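Long-range contacts in imidazolonepropionase (Unidentified, PDB 2OOF), which probably catalyses the hydrolytic opening of imidazolone-5-propanoate to N-formimidoyl-L-glutamate, the third step of histidine degradation: residues K62-G67 and A373-W378; L68-T73 and E133-V138; G79-E84 and I105-A110; V213-I218 and G241-L246; D264-L269 and A284-T289. All blocks are in the same frame, centred on the assembly; numbering follows the deposited sequence.

Contact 1. Residues K62-G67 and A373-W378; sequences KLVTPG and ADFLVW
Trp378 and Thr65 add a side-chain bond to the backbone pairing of two antiparallel strands. The indole NE1 gives its proton to Thr65 OG1 at 3.1 Å, with the oxygen lying in the ring plane and the N-H pointing almost straight at it (166°). OG1 stands between its own backbone N and carbonyl carbon (chi1 69°), which lets it accept from the indole while passing its own proton to Pro66 O. The backbone supplies the rest: Leu376 N to Thr65 O is the shortest bond at 2.7 Å, Thr65 N returns one to Leu376 O, and Trp378 N reaches Leu63 O at 2.9 Å. Beyond the pairing, Gly67 N meets Asp374 O from above the carbonyl plane, and a water bridges Leu63 N and Trp378 O. A valine in place of Thr65 would probably leave the buried indole N-H without its acceptor and the ring less firmly fixed. On the other face of the pair, Val64 CG2 packs on Phe375 CD1 at 3.7 Å. Asp374 turns its carboxylate to Arg168 and Asn401 N. Strand 12-14 pairs alongside 63-73 and touches Val64, strand 30-35 lies against Phe375, and strand 395-400 flanks 375-378.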
# COMPACT_ATOMS: atom_id res chain seq x y z
N LYS A 62 -11.09 -20.92 -15.19
CA LYS A 62 -11.23 -19.59 -14.60
C LYS A 62 -9.87 -18.90 -14.47
O LYS A 62 -8.84 -19.54 -14.27
CB LYS A 62 -11.92 -19.67 -13.24
CG LYS A 62 -13.36 -20.17 -13.33
CD LYS A 62 -13.98 -20.32 -11.94
CE LYS A 62 -15.33 -21.02 -11.98
NZ LYS A 62 -15.23 -22.47 -12.28
N LEU A 63 -9.91 -17.57 -14.61
CA LEU A 63 -8.74 -16.70 -14.52
C LEU A 63 -8.12 -16.73 -13.13
O LEU A 63 -8.83 -16.73 -12.13
CB LEU A 63 -9.16 -15.26 -14.85
CG LEU A 63 -8.20 -14.11 -14.55
CD1 LEU A 63 -6.98 -14.20 -15.46
CD2 LEU A 63 -8.92 -12.78 -14.73
N VAL A 64 -6.79 -16.76 -13.08
CA VAL A 64 -6.07 -16.74 -11.82
C VAL A 64 -5.00 -15.66 -11.93
O VAL A 64 -4.32 -15.54 -12.96
CB VAL A 64 -5.39 -18.08 -11.49
CG1 VAL A 64 -4.32 -18.41 -12.51
CG2 VAL A 64 -4.77 -18.02 -10.10
N THR A 65 -4.86 -14.85 -10.88
CA THR A 65 -3.88 -13.77 -10.87
C THR A 65 -3.18 -13.75 -9.53
O THR A 65 -3.63 -14.40 -8.58
CB THR A 65 -4.54 -12.37 -11.01
OG1 THR A 65 -5.26 -12.08 -9.81
CG2 THR A 65 -5.48 -12.31 -12.20
N PRO A 66 -2.06 -13.03 -9.42
CA PRO A 66 -1.40 -13.00 -8.12
C PRO A 66 -2.30 -12.20 -7.18
O PRO A 66 -3.18 -11.47 -7.66
CB PRO A 66 -0.06 -12.31 -8.39
CG PRO A 66 -0.24 -11.63 -9.71
CD PRO A 66 -1.18 -12.50 -10.48
N GLY A 67 -2.12 -12.36 -5.88
CA GLY A 67 -2.94 -11.62 -4.93
C GLY A 67 -2.68 -10.13 -5.08
O GLY A 67 -1.58 -9.74 -5.47
N ALA A 373 2.99 -18.51 -2.71
CA ALA A 373 1.72 -18.89 -3.31
C ALA A 373 0.54 -18.02 -2.87
O ALA A 373 -0.35 -18.45 -2.11
CB ALA A 373 1.44 -20.38 -3.04
N ASP A 374 0.54 -16.78 -3.34
CA ASP A 374 -0.53 -15.84 -3.06
C ASP A 374 -1.17 -15.54 -4.41
O ASP A 374 -0.61 -14.81 -5.24
CB ASP A 374 0.04 -14.54 -2.46
CG ASP A 374 0.52 -14.72 -1.02
OD1 ASP A 374 0.73 -15.87 -0.59
OD2 ASP A 374 0.70 -13.69 -0.33
N PHE A 375 -2.34 -16.12 -4.65
CA PHE A 375 -3.02 -15.90 -5.91
C PHE A 375 -4.53 -15.93 -5.74
O PHE A 375 -5.03 -16.34 -4.70
CB PHE A 375 -2.58 -16.95 -6.94
CG PHE A 375 -2.75 -18.38 -6.49
CD1 PHE A 375 -3.97 -19.04 -6.63
CD2 PHE A 375 -1.67 -19.09 -5.94
CE1 PHE A 375 -4.12 -20.40 -6.23
CE2 PHE A 375 -1.81 -20.43 -5.53
CZ PHE A 375 -3.03 -21.08 -5.68
N LEU A 376 -5.23 -15.53 -6.78
CA LEU A 376 -6.68 -15.44 -6.73
C LEU A 376 -7.33 -16.05 -7.96
O LEU A 376 -6.83 -15.88 -9.07
CB LEU A 376 -7.08 -13.97 -6.66
CG LEU A 376 -6.34 -13.07 -5.67
CD1 LEU A 376 -6.53 -11.62 -6.08
CD2 LEU A 376 -6.84 -13.31 -4.25
N VAL A 377 -8.44 -16.74 -7.75
CA VAL A 377 -9.18 -17.33 -8.84
C VAL A 377 -10.45 -16.50 -8.92
O VAL A 377 -11.20 -16.40 -7.96
CB VAL A 377 -9.56 -18.81 -8.56
CG1 VAL A 377 -10.48 -19.32 -9.66
CG2 VAL A 377 -8.31 -19.68 -8.49
N TRP A 378 -10.68 -15.88 -10.07
CA TRP A 378 -11.85 -15.03 -10.25
C TRP A 378 -12.95 -15.69 -11.05
O TRP A 378 -12.73 -16.75 -11.64
CB TRP A 378 -11.45 -13.75 -10.98
CG TRP A 378 -10.39 -12.95 -10.28
CD1 TRP A 378 -9.05 -13.10 -10.39
CD2 TRP A 378 -10.60 -11.86 -9.36
NE1 TRP A 378 -8.40 -12.17 -9.61
CE2 TRP A 378 -9.33 -11.39 -8.98
CE3 TRP A 378 -11.75 -11.23 -8.86
CZ2 TRP A 378 -9.17 -10.33 -8.08
CZ3 TRP A 378 -11.58 -10.17 -7.95
CH2 TRP A 378 -10.30 -9.72 -7.59
O HOH W 1 -12.78 -16.56 -14.62

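Contact 2. Residues L68-T73 and E133-V138; sequences LIDCHT and EGVTTV. With FE (Fe (III) ion), chain B.
Leu68 lays its CB and CG over the carbonyl of Gly134, with CB 3.4 Å from Gly134 O, while CD1 reaches on to Glu133 O. The same carbonyl accepts from Leu68 N at 2.8 Å, so one peptide group serves both the main chain and the side chain of the leucine. Gly134 has a positive phi of 111° and ends the preceding helix in a Schellman motif; a side chain there would run into the carbonyl before it and crowd Leu68. Leu68 O then takes a firm bond from Thr136 N (2.7 Å) and a weak one from Thr137 N. The parallel register shifts by one residue here, a beta bulge, which is why Leu68 O faces both N-H groups; after it Asp70 N binds Thr137 O at 3.2 Å.

Past the bulge, Ile69 and Thr137 run side by side, CG2 of the isoleucine 3.9 Å from CB of the threonine. Asp70 lies alongside Val138 in the same way, its OD1 buried against the valine's CG2 without a polar partner, whereas OD2 is held by Ser316. His72, CG anti to its backbone N (chi1 -175°), sends NE2 to the iron at 2.3 Å, beside His242 and Asp317. Helices 116-133 and 328-339 pack on the side of Asp70 and Val135, and helix 352-357 covers Ile69.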
# COMPACT_ATOMS: atom_id res chain seq x y z
N LEU A 68 -3.68 -9.30 -4.78
CA LEU A 68 -3.51 -7.86 -4.90
C LEU A 68 -2.77 -7.30 -3.70
O LEU A 68 -2.85 -7.85 -2.59
CB LEU A 68 -4.87 -7.17 -5.07
CG LEU A 68 -5.71 -7.75 -6.22
CD1 LEU A 68 -6.89 -6.83 -6.49
CD2 LEU A 68 -4.87 -7.91 -7.48
N ILE A 69 -2.06 -6.20 -3.91
CA ILE A 69 -1.24 -5.59 -2.87
C ILE A 69 -1.46 -4.09 -2.82
O ILE A 69 -1.29 -3.42 -3.84
CB ILE A 69 0.28 -5.81 -3.17
CG1 ILE A 69 0.55 -7.30 -3.43
CG2 ILE A 69 1.14 -5.29 -2.01
CD1 ILE A 69 1.97 -7.58 -3.89
N ASP A 70 -1.84 -3.53 -1.68
CA ASP A 70 -1.95 -2.08 -1.65
C ASP A 70 -0.98 -1.56 -0.58
O ASP A 70 -1.17 -1.69 0.63
CB ASP A 70 -3.43 -1.64 -1.55
CG ASP A 70 -3.96 -1.61 -0.16
OD1 ASP A 70 -3.58 -2.50 0.62
OD2 ASP A 70 -4.79 -0.69 0.14
N CYS A 71 0.12 -1.05 -1.12
CA CYS A 71 1.30 -0.56 -0.42
C CYS A 71 1.30 0.79 0.26
O CYS A 71 2.38 1.30 0.56
CB CYS A 71 2.47 -0.59 -1.40
SG CYS A 71 2.13 0.40 -2.92
N HIS A 72 0.13 1.37 0.51
CA HIS A 72 0.10 2.69 1.13
C HIS A 72 -1.23 3.01 1.83
O HIS A 72 -2.10 3.67 1.25
CB HIS A 72 0.41 3.74 0.06
CG HIS A 72 0.53 5.14 0.59
ND1 HIS A 72 1.67 5.89 0.43
CD2 HIS A 72 -0.34 5.91 1.28
CE1 HIS A 72 1.50 7.07 1.00
NE2 HIS A 72 0.29 7.11 1.53
N THR A 73 -1.39 2.56 3.07
CA THR A 73 -2.62 2.85 3.80
C THR A 73 -2.39 3.35 5.21
O THR A 73 -1.32 3.17 5.79
CB THR A 73 -3.57 1.61 3.88
OG1 THR A 73 -3.18 0.77 4.97
CG2 THR A 73 -3.52 0.80 2.58
N GLU A 133 -11.79 -8.09 -1.81
CA GLU A 133 -11.49 -7.48 -3.10
C GLU A 133 -10.31 -8.19 -3.75
O GLU A 133 -10.02 -7.98 -4.94
CB GLU A 133 -11.12 -6.00 -2.97
CG GLU A 133 -12.25 -5.03 -2.77
CD GLU A 133 -11.84 -3.62 -3.16
OE1 GLU A 133 -10.71 -3.21 -2.82
OE2 GLU A 133 -12.64 -2.92 -3.81
N GLY A 134 -9.61 -9.01 -2.97
CA GLY A 134 -8.46 -9.74 -3.48
C GLY A 134 -7.12 -9.28 -2.92
O GLY A 134 -6.08 -9.78 -3.33
N VAL A 135 -7.14 -8.33 -1.98
CA VAL A 135 -5.89 -7.83 -1.39
C VAL A 135 -5.32 -8.90 -0.45
O VAL A 135 -5.97 -9.27 0.53
CB VAL A 135 -6.12 -6.54 -0.56
CG1 VAL A 135 -4.77 -6.02 -0.01
CG2 VAL A 135 -6.79 -5.47 -1.41
N THR A 136 -4.12 -9.38 -0.74
CA THR A 136 -3.49 -10.40 0.09
C THR A 136 -2.33 -9.86 0.93
O THR A 136 -1.86 -10.51 1.87
CB THR A 136 -3.01 -11.62 -0.76
OG1 THR A 136 -2.23 -11.16 -1.87
CG2 THR A 136 -4.21 -12.40 -1.28
N THR A 137 -1.87 -8.65 0.59
CA THR A 137 -0.81 -7.99 1.34
C THR A 137 -1.17 -6.52 1.41
O THR A 137 -1.49 -5.89 0.39
CB THR A 137 0.58 -8.12 0.66
OG1 THR A 137 1.00 -9.49 0.68
CG2 THR A 137 1.63 -7.28 1.39
N VAL A 138 -1.13 -5.97 2.61
CA VAL A 138 -1.45 -4.56 2.79
C VAL A 138 -0.39 -3.92 3.66
O VAL A 138 0.11 -4.55 4.59
CB VAL A 138 -2.84 -4.38 3.45
CG1 VAL A 138 -2.87 -5.01 4.83
CG2 VAL A 138 -3.18 -2.91 3.54
FE FE B . -0.72 8.55 2.98
O HOH W 2 -1.70 10.63 2.30

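Contact 3. Residues G79-E84 and I105-A110; sequences GSRAEE and ISTVRA
Gly79 CA rests on Ala110 CB at 3.5 Å, and such van der Waals contact carries the meeting of loop and helix, since no direct hydrogen bond crosses between them. A side chain at Gly79 would point straight into that methyl, and the positive phi of 82° itself calls for glycine. Arg81 crosses Thr107 at about a right angle, its CD 3.3 Å from Thr107 OG1, and its guanidinium presents an edge to Ser106 CB.

Charge acts within 79-84: the bend of the arginine chain at chi3 (51°) turns the guanidinium back to Glu84, where Arg81 NH2 and Glu84 OE2 form a salt bridge of 2.9 Å. OE2 has a second partner in Arg88. Arg81 probably binds the substrate, and Glu84 fixes the direction of its guanidinium.

Water carries the polar link between the segments. Ser106 OG shares one water with Glu84 OE1, at 2.9 and 2.7 Å respectively, and lies 2.7 Å from another that donates weakly to Ser80 O. Glu84 OE1 also accepts from Gly103 N. Arg81 occupies the N-cap position of helix 82-90, which thus begins beside helix 104-113, while the loops carrying Tyr144 and Pro320 touch Thr107.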
# COMPACT_ATOMS: atom_id res chain seq x y z
N GLY A 79 -11.93 7.88 15.69
CA GLY A 79 -12.56 9.16 15.45
C GLY A 79 -13.20 9.21 14.08
O GLY A 79 -13.12 8.25 13.30
N SER A 80 -13.84 10.33 13.79
CA SER A 80 -14.52 10.54 12.52
C SER A 80 -14.44 12.02 12.15
O SER A 80 -14.65 12.88 13.00
CB SER A 80 -15.98 10.12 12.62
OG SER A 80 -16.64 10.28 11.38
N ARG A 81 -14.15 12.29 10.89
CA ARG A 81 -14.08 13.67 10.42
C ARG A 81 -15.29 13.98 9.52
O ARG A 81 -15.32 15.03 8.88
CB ARG A 81 -12.77 13.90 9.66
CG ARG A 81 -11.51 13.87 10.55
CD ARG A 81 -10.22 13.76 9.74
NE ARG A 81 -10.18 14.76 8.69
CZ ARG A 81 -9.78 16.01 8.87
NH1 ARG A 81 -9.38 16.39 10.06
NH2 ARG A 81 -9.85 16.89 7.88
N ALA A 82 -16.27 13.08 9.49
CA ALA A 82 -17.46 13.29 8.66
C ALA A 82 -18.17 14.61 9.00
O ALA A 82 -18.49 15.40 8.11
CB ALA A 82 -18.43 12.12 8.82
N GLU A 83 -18.39 14.86 10.29
CA GLU A 83 -19.06 16.09 10.72
C GLU A 83 -18.25 17.32 10.32
O GLU A 83 -18.82 18.32 9.89
CB GLU A 83 -19.31 16.08 12.23
CG GLU A 83 -20.29 14.98 12.65
CD GLU A 83 -20.59 14.99 14.13
OE1 GLU A 83 -21.25 15.94 14.61
OE2 GLU A 83 -20.17 14.04 14.82
N GLU A 84 -16.94 17.24 10.47
CA GLU A 84 -16.06 18.35 10.10
C GLU A 84 -16.27 18.62 8.60
O GLU A 84 -16.41 19.76 8.16
CB GLU A 84 -14.61 17.97 10.37
CG GLU A 84 -13.60 19.05 10.09
CD GLU A 84 -12.18 18.54 10.15
OE1 GLU A 84 -11.86 17.77 11.09
OE2 GLU A 84 -11.37 18.90 9.26
N ILE A 105 -5.10 16.84 13.51
CA ILE A 105 -4.95 16.78 14.96
C ILE A 105 -6.16 16.07 15.58
O ILE A 105 -6.04 15.35 16.57
CB ILE A 105 -4.79 18.20 15.57
CG1 ILE A 105 -4.50 18.09 17.07
CG2 ILE A 105 -6.04 19.04 15.32
CD1 ILE A 105 -3.30 17.20 17.38
N SER A 106 -7.32 16.27 14.97
CA SER A 106 -8.56 15.67 15.43
C SER A 106 -8.44 14.16 15.41
O SER A 106 -8.89 13.49 16.34
CB SER A 106 -9.73 16.09 14.52
OG SER A 106 -10.85 15.24 14.69
N THR A 107 -7.85 13.63 14.35
CA THR A 107 -7.66 12.20 14.22
C THR A 107 -6.62 11.72 15.22
O THR A 107 -6.72 10.63 15.78
CB THR A 107 -7.21 11.82 12.80
OG1 THR A 107 -8.28 12.08 11.88
CG2 THR A 107 -6.83 10.35 12.71
N VAL A 108 -5.60 12.55 15.44
CA VAL A 108 -4.54 12.22 16.38
C VAL A 108 -5.07 12.13 17.80
O VAL A 108 -4.68 11.23 18.55
CB VAL A 108 -3.41 13.26 16.35
CG1 VAL A 108 -2.42 12.99 17.49
CG2 VAL A 108 -2.70 13.22 15.02
N ARG A 109 -5.94 13.06 18.18
CA ARG A 109 -6.49 13.05 19.53
C ARG A 109 -7.38 11.82 19.73
O ARG A 109 -7.33 11.18 20.78
CB ARG A 109 -7.30 14.32 19.81
CG ARG A 109 -6.48 15.59 19.90
CD ARG A 109 -7.35 16.77 20.34
NE ARG A 109 -6.66 18.05 20.18
CZ ARG A 109 -5.52 18.39 20.79
NH1 ARG A 109 -4.91 17.53 21.60
NH2 ARG A 109 -4.98 19.58 20.56
N ALA A 110 -8.18 11.51 18.72
CA ALA A 110 -9.07 10.35 18.80
C ALA A 110 -8.25 9.08 18.91
O ALA A 110 -8.53 8.23 19.76
CB ALA A 110 -9.97 10.28 17.56
O HOH W 3 -11.55 12.71 14.21
O HOH W 4 -12.98 16.49 13.22

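Contact 4. Residues V213-I218 and G241-L246; sequences VFCEHI and GHMDQL. With FE (Fe (III) ion), chain B.
His242 meets Phe214 where its CB lies in the plane of the phenyl ring, at the edge, 3.6 Å from CD1. Beyond that CB, the imidazole sends NE2 to the iron at 2.3 Å, and His72, Asp317 and a water share the metal. The residue is anchored on both sides of its alpha carbon: His242 N gives a short, nearly straight bond to Val213 O (2.6 Å, 166°), and His242 O accepts from Cys215 N at 3.1 Å. On the ring, ND1 has a weak hydrogen bond to Asp212.

With chi1 at 178° the phenyl of Phe214 swings away from its own N and reaches the loop after strand 238-243. Its CE1 lies 3.5 Å from Gln245 OE1, with the ring and amide planes 72° apart, and one of its faces carries Glu216 CB. This packing places the phenyl beside an amide that probably binds the substrate.

Farther out, the two loops are tied by Glu216. Its chain bends at chi2, and OE1 receives Leu246 N at 3.0 Å from above the carboxylate plane. Leu246 fills the outer edge of the contact, its CB at the edge of the His217 ring and its CD1 3.5 Å from Ile218 CD1. Nearer the strands, a water accepts from Asp244 N and lies close to Cys215 O.

Strands 210-215 and 238-243 run parallel, joined by helix 222-234 in a beta-alpha-beta unit. A metal-binding histidine at the C-terminal end of a barrel strand, here followed by a loop that probably contacts the substrate, is the classic arrangement of the amidohydrolase TIM barrel.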
# COMPACT_ATOMS: atom_id res chain seq x y z
N VAL A 213 8.07 9.45 5.87
CA VAL A 213 8.00 10.85 6.28
C VAL A 213 7.06 11.67 5.40
O VAL A 213 6.94 11.44 4.19
CB VAL A 213 9.39 11.56 6.19
CG1 VAL A 213 9.28 13.01 6.60
CG2 VAL A 213 10.41 10.85 7.06
N PHE A 214 6.39 12.63 6.02
CA PHE A 214 5.53 13.52 5.27
C PHE A 214 6.35 14.78 5.03
O PHE A 214 6.36 15.71 5.84
CB PHE A 214 4.25 13.85 6.03
CG PHE A 214 3.34 14.82 5.30
CD1 PHE A 214 3.10 14.68 3.92
CD2 PHE A 214 2.71 15.85 5.99
CE1 PHE A 214 2.23 15.58 3.24
CE2 PHE A 214 1.84 16.76 5.31
CZ PHE A 214 1.61 16.61 3.94
N CYS A 215 7.07 14.79 3.91
CA CYS A 215 7.90 15.93 3.53
C CYS A 215 7.04 16.94 2.80
O CYS A 215 6.72 16.75 1.63
CB CYS A 215 9.02 15.45 2.63
SG CYS A 215 10.16 16.70 2.03
N GLU A 216 6.68 18.03 3.48
CA GLU A 216 5.86 19.05 2.86
C GLU A 216 5.94 20.36 3.65
O GLU A 216 6.39 20.37 4.80
CB GLU A 216 4.41 18.56 2.79
CG GLU A 216 3.49 19.44 1.96
CD GLU A 216 3.89 19.48 0.51
OE1 GLU A 216 3.75 18.45 -0.20
OE2 GLU A 216 4.36 20.55 0.07
N HIS A 217 5.51 21.46 3.04
CA HIS A 217 5.54 22.76 3.72
C HIS A 217 4.71 22.70 5.00
O HIS A 217 5.08 23.31 6.00
CB HIS A 217 5.01 23.87 2.80
CG HIS A 217 3.63 23.64 2.28
ND1 HIS A 217 3.36 22.73 1.28
CD2 HIS A 217 2.44 24.19 2.61
CE1 HIS A 217 2.07 22.73 1.02
NE2 HIS A 217 1.48 23.61 1.82
N ILE A 218 3.60 21.98 4.96
CA ILE A 218 2.75 21.83 6.13
C ILE A 218 3.17 20.56 6.88
O ILE A 218 2.45 20.05 7.74
CB ILE A 218 1.25 21.70 5.76
CG1 ILE A 218 1.05 20.53 4.80
CG2 ILE A 218 0.76 23.01 5.16
CD1 ILE A 218 -0.40 20.15 4.59
N GLY A 241 8.78 7.79 1.38
CA GLY A 241 8.28 9.11 1.73
C GLY A 241 7.02 9.64 1.06
O GLY A 241 6.67 9.26 -0.05
N HIS A 242 6.35 10.54 1.78
CA HIS A 242 5.15 11.21 1.28
C HIS A 242 5.68 12.47 0.62
O HIS A 242 6.05 13.41 1.32
CB HIS A 242 4.23 11.63 2.44
CG HIS A 242 3.18 10.63 2.81
ND1 HIS A 242 3.47 9.41 3.36
CD2 HIS A 242 1.83 10.70 2.75
CE1 HIS A 242 2.35 8.77 3.63
NE2 HIS A 242 1.33 9.53 3.27
N MSE A 243 5.74 12.53 -0.71
CA MSE A 243 6.27 13.75 -1.30
C MSE A 243 5.68 14.32 -2.58
O MSE A 243 5.07 13.62 -3.39
CB MSE A 243 7.78 13.65 -1.47
CG MSE A 243 8.56 13.98 -0.20
SE MSE A 243 9.62 12.47 0.14
CE MSE A 243 10.31 12.84 1.91
N ASP A 244 5.90 15.62 -2.72
CA ASP A 244 5.43 16.40 -3.85
C ASP A 244 3.91 16.33 -3.99
O ASP A 244 3.37 16.50 -5.08
CB ASP A 244 6.13 15.94 -5.13
CG ASP A 244 7.63 16.12 -5.06
OD1 ASP A 244 8.06 17.13 -4.46
OD2 ASP A 244 8.38 15.28 -5.60
N GLN A 245 3.22 16.11 -2.88
CA GLN A 245 1.76 16.05 -2.90
C GLN A 245 1.17 17.45 -3.09
O GLN A 245 0.27 17.65 -3.91
CB GLN A 245 1.25 15.45 -1.58
CG GLN A 245 -0.26 15.33 -1.52
CD GLN A 245 -0.75 14.73 -0.22
OE1 GLN A 245 0.02 14.56 0.74
NE2 GLN A 245 -2.03 14.40 -0.17
N LEU A 246 1.69 18.41 -2.35
CA LEU A 246 1.21 19.79 -2.41
C LEU A 246 2.30 20.77 -2.84
O LEU A 246 2.00 21.91 -3.22
CB LEU A 246 0.67 20.21 -1.03
CG LEU A 246 -0.38 19.30 -0.37
CD1 LEU A 246 -0.63 19.76 1.07
CD2 LEU A 246 -1.67 19.34 -1.18
FE FE B . -0.72 8.55 2.98
O HOH W 5 7.08 17.71 -0.94
O HOH W 2 -1.70 10.63 2.30

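Contact 5. Residues D264-L269 and A284-T289; sequences DHLEYL and ATLLPT
A beta-alpha-beta unit of the amidohydrolase barrel, strand 262-265, helix 271-280 and strand 283-286, brings His265 and Leu287 together at the edge of the metal site. Leu287 CD1 sits over the centre of the imidazole, 3.5 Å from the ring centroid and only 13° off its normal, a well-centred CH-pi contact. Leu287 gets there with CG anti to its carbonyl carbon (chi1 -61°), which carries the methyl across to the ring.

The backbone fixes the pair one step earlier along the strands. His265 N donates to Thr285 O at 3.1 Å, and Asp264 pairs with Thr285 in parallel register, their side chains lying alongside each other and pointing the same way. Leu266 packs on the flank, CD2 3.6 Å from Ala284 CB and 4.2 Å from Leu286 CD2.

Two waters bridge the strand ends where direct pairing stops. One accepts from Leu287 N at 2.9 Å and lies close to both His265 O and Glu267 OE2. The other is in the plane of the imidazole at its edge, 3.1 Å from ND1, and also approaches Leu287 O and Glu267 OE2. Without the imidazole, as with an alanine here, Leu287 CD1 would lose its flat partner and the water beside ND1 is likely to be held less firmly.

His265 also meets the ring of His242 and touches Gln245 and Asp317. Strand 238-243 pairs with Asp264 on one side, Cys71 and His72 of strand 63-73 lie against Thr285 and Leu287, and helix 328-339 packs on Pro288 and Thr289.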
# COMPACT_ATOMS: atom_id res chain seq x y z
N ASP A 264 5.66 8.54 -2.53
CA ASP A 264 4.21 8.59 -2.74
C ASP A 264 3.60 9.95 -3.04
O ASP A 264 4.13 10.98 -2.60
CB ASP A 264 3.50 7.98 -1.52
CG ASP A 264 3.93 6.54 -1.23
OD1 ASP A 264 3.82 5.68 -2.13
OD2 ASP A 264 4.38 6.24 -0.11
N HIS A 265 2.47 9.93 -3.76
CA HIS A 265 1.70 11.11 -4.17
C HIS A 265 2.24 11.70 -5.48
O HIS A 265 1.59 11.57 -6.51
CB HIS A 265 1.65 12.16 -3.05
CG HIS A 265 0.70 11.81 -1.95
ND1 HIS A 265 -0.67 11.70 -2.14
CD2 HIS A 265 0.91 11.51 -0.64
CE1 HIS A 265 -1.25 11.35 -1.01
NE2 HIS A 265 -0.32 11.23 -0.08
N LEU A 266 3.40 12.35 -5.42
CA LEU A 266 4.07 12.91 -6.61
C LEU A 266 3.38 13.97 -7.48
O LEU A 266 3.84 14.23 -8.60
CB LEU A 266 4.49 11.77 -7.55
CG LEU A 266 5.43 10.64 -7.11
CD1 LEU A 266 5.76 10.76 -5.64
CD2 LEU A 266 4.77 9.31 -7.40
N GLU A 267 2.30 14.59 -7.01
CA GLU A 267 1.63 15.61 -7.83
C GLU A 267 2.58 16.65 -8.42
O GLU A 267 2.41 17.07 -9.57
CB GLU A 267 0.55 16.35 -7.02
CG GLU A 267 -0.81 15.70 -7.01
CD GLU A 267 -0.85 14.44 -6.19
OE1 GLU A 267 -0.07 14.35 -5.21
OE2 GLU A 267 -1.67 13.56 -6.51
N TYR A 268 3.59 17.03 -7.65
CA TYR A 268 4.55 18.05 -8.08
C TYR A 268 5.94 17.56 -8.39
O TYR A 268 6.90 18.34 -8.38
CB TYR A 268 4.65 19.15 -7.01
CG TYR A 268 3.41 20.02 -6.92
CD1 TYR A 268 3.29 21.18 -7.68
CD2 TYR A 268 2.35 19.67 -6.09
CE1 TYR A 268 2.13 21.99 -7.60
CE2 TYR A 268 1.18 20.48 -6.00
CZ TYR A 268 1.08 21.64 -6.76
OH TYR A 268 -0.04 22.45 -6.67
N LEU A 269 6.07 16.27 -8.68
CA LEU A 269 7.38 15.71 -9.00
C LEU A 269 7.96 16.41 -10.23
O LEU A 269 7.24 16.67 -11.20
CB LEU A 269 7.26 14.20 -9.25
CG LEU A 269 8.54 13.45 -9.63
CD1 LEU A 269 9.60 13.63 -8.56
CD2 LEU A 269 8.21 11.98 -9.83
N ALA A 284 7.35 4.66 -7.94
CA ALA A 284 6.54 5.86 -7.79
C ALA A 284 5.12 5.39 -7.47
O ALA A 284 4.51 4.71 -8.28
CB ALA A 284 6.55 6.67 -9.07
N THR A 285 4.59 5.75 -6.30
CA THR A 285 3.24 5.31 -5.92
C THR A 285 2.19 6.39 -6.14
O THR A 285 2.23 7.46 -5.54
CB THR A 285 3.20 4.86 -4.44
OG1 THR A 285 4.20 3.85 -4.23
CG2 THR A 285 1.82 4.31 -4.05
N LEU A 286 1.23 6.09 -7.00
CA LEU A 286 0.15 7.01 -7.31
C LEU A 286 -0.99 6.76 -6.35
O LEU A 286 -1.35 5.61 -6.06
CB LEU A 286 -0.30 6.80 -8.76
CG LEU A 286 0.82 6.95 -9.82
CD1 LEU A 286 0.25 6.66 -11.19
CD2 LEU A 286 1.42 8.36 -9.77
N LEU A 287 -1.55 7.85 -5.83
CA LEU A 287 -2.66 7.78 -4.88
C LEU A 287 -3.81 8.62 -5.44
O LEU A 287 -4.12 9.70 -4.94
CB LEU A 287 -2.19 8.29 -3.51
CG LEU A 287 -1.04 7.44 -2.94
CD1 LEU A 287 -0.48 8.09 -1.69
CD2 LEU A 287 -1.52 6.03 -2.64
N PRO A 288 -4.48 8.11 -6.48
CA PRO A 288 -5.60 8.79 -7.14
C PRO A 288 -6.82 9.17 -6.28
O PRO A 288 -7.40 10.23 -6.48
CB PRO A 288 -5.96 7.83 -8.28
CG PRO A 288 -5.66 6.49 -7.68
CD PRO A 288 -4.32 6.74 -7.00
N THR A 289 -7.19 8.31 -5.33
CA THR A 289 -8.34 8.59 -4.48
C THR A 289 -8.15 9.84 -3.63
O THR A 289 -9.11 10.57 -3.35
CB THR A 289 -8.64 7.40 -3.54
OG1 THR A 289 -8.71 6.20 -4.32
CG2 THR A 289 -9.98 7.60 -2.84
O HOH W 6 -0.80 10.47 -6.76
O HOH W 7 -2.47 12.06 -4.65

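Along the chain, contact 1 spans almost the whole barrel, bringing strand 63-73 back to strand 375-378; contact 3 falls between the two halves of contact 2, and contacts 4 and 5 follow in series. Contacts 1 and 2 use successive parts of strand 63-73, their centres 14 Å apart, so this strand runs from the outlying strands to the metal. Contacts 2 and 4 each give a histidine to the iron although their centres lie 23 Å apart. Contacts 4 and 5, 10 Å apart, meet through the adjacent strands 238-243 and 262-265. Contact 3 stands off, its nearest atoms about 10 Å from contact 4, and probably contributes substrate binding from the start of helix 82-90 beside helix 104-113.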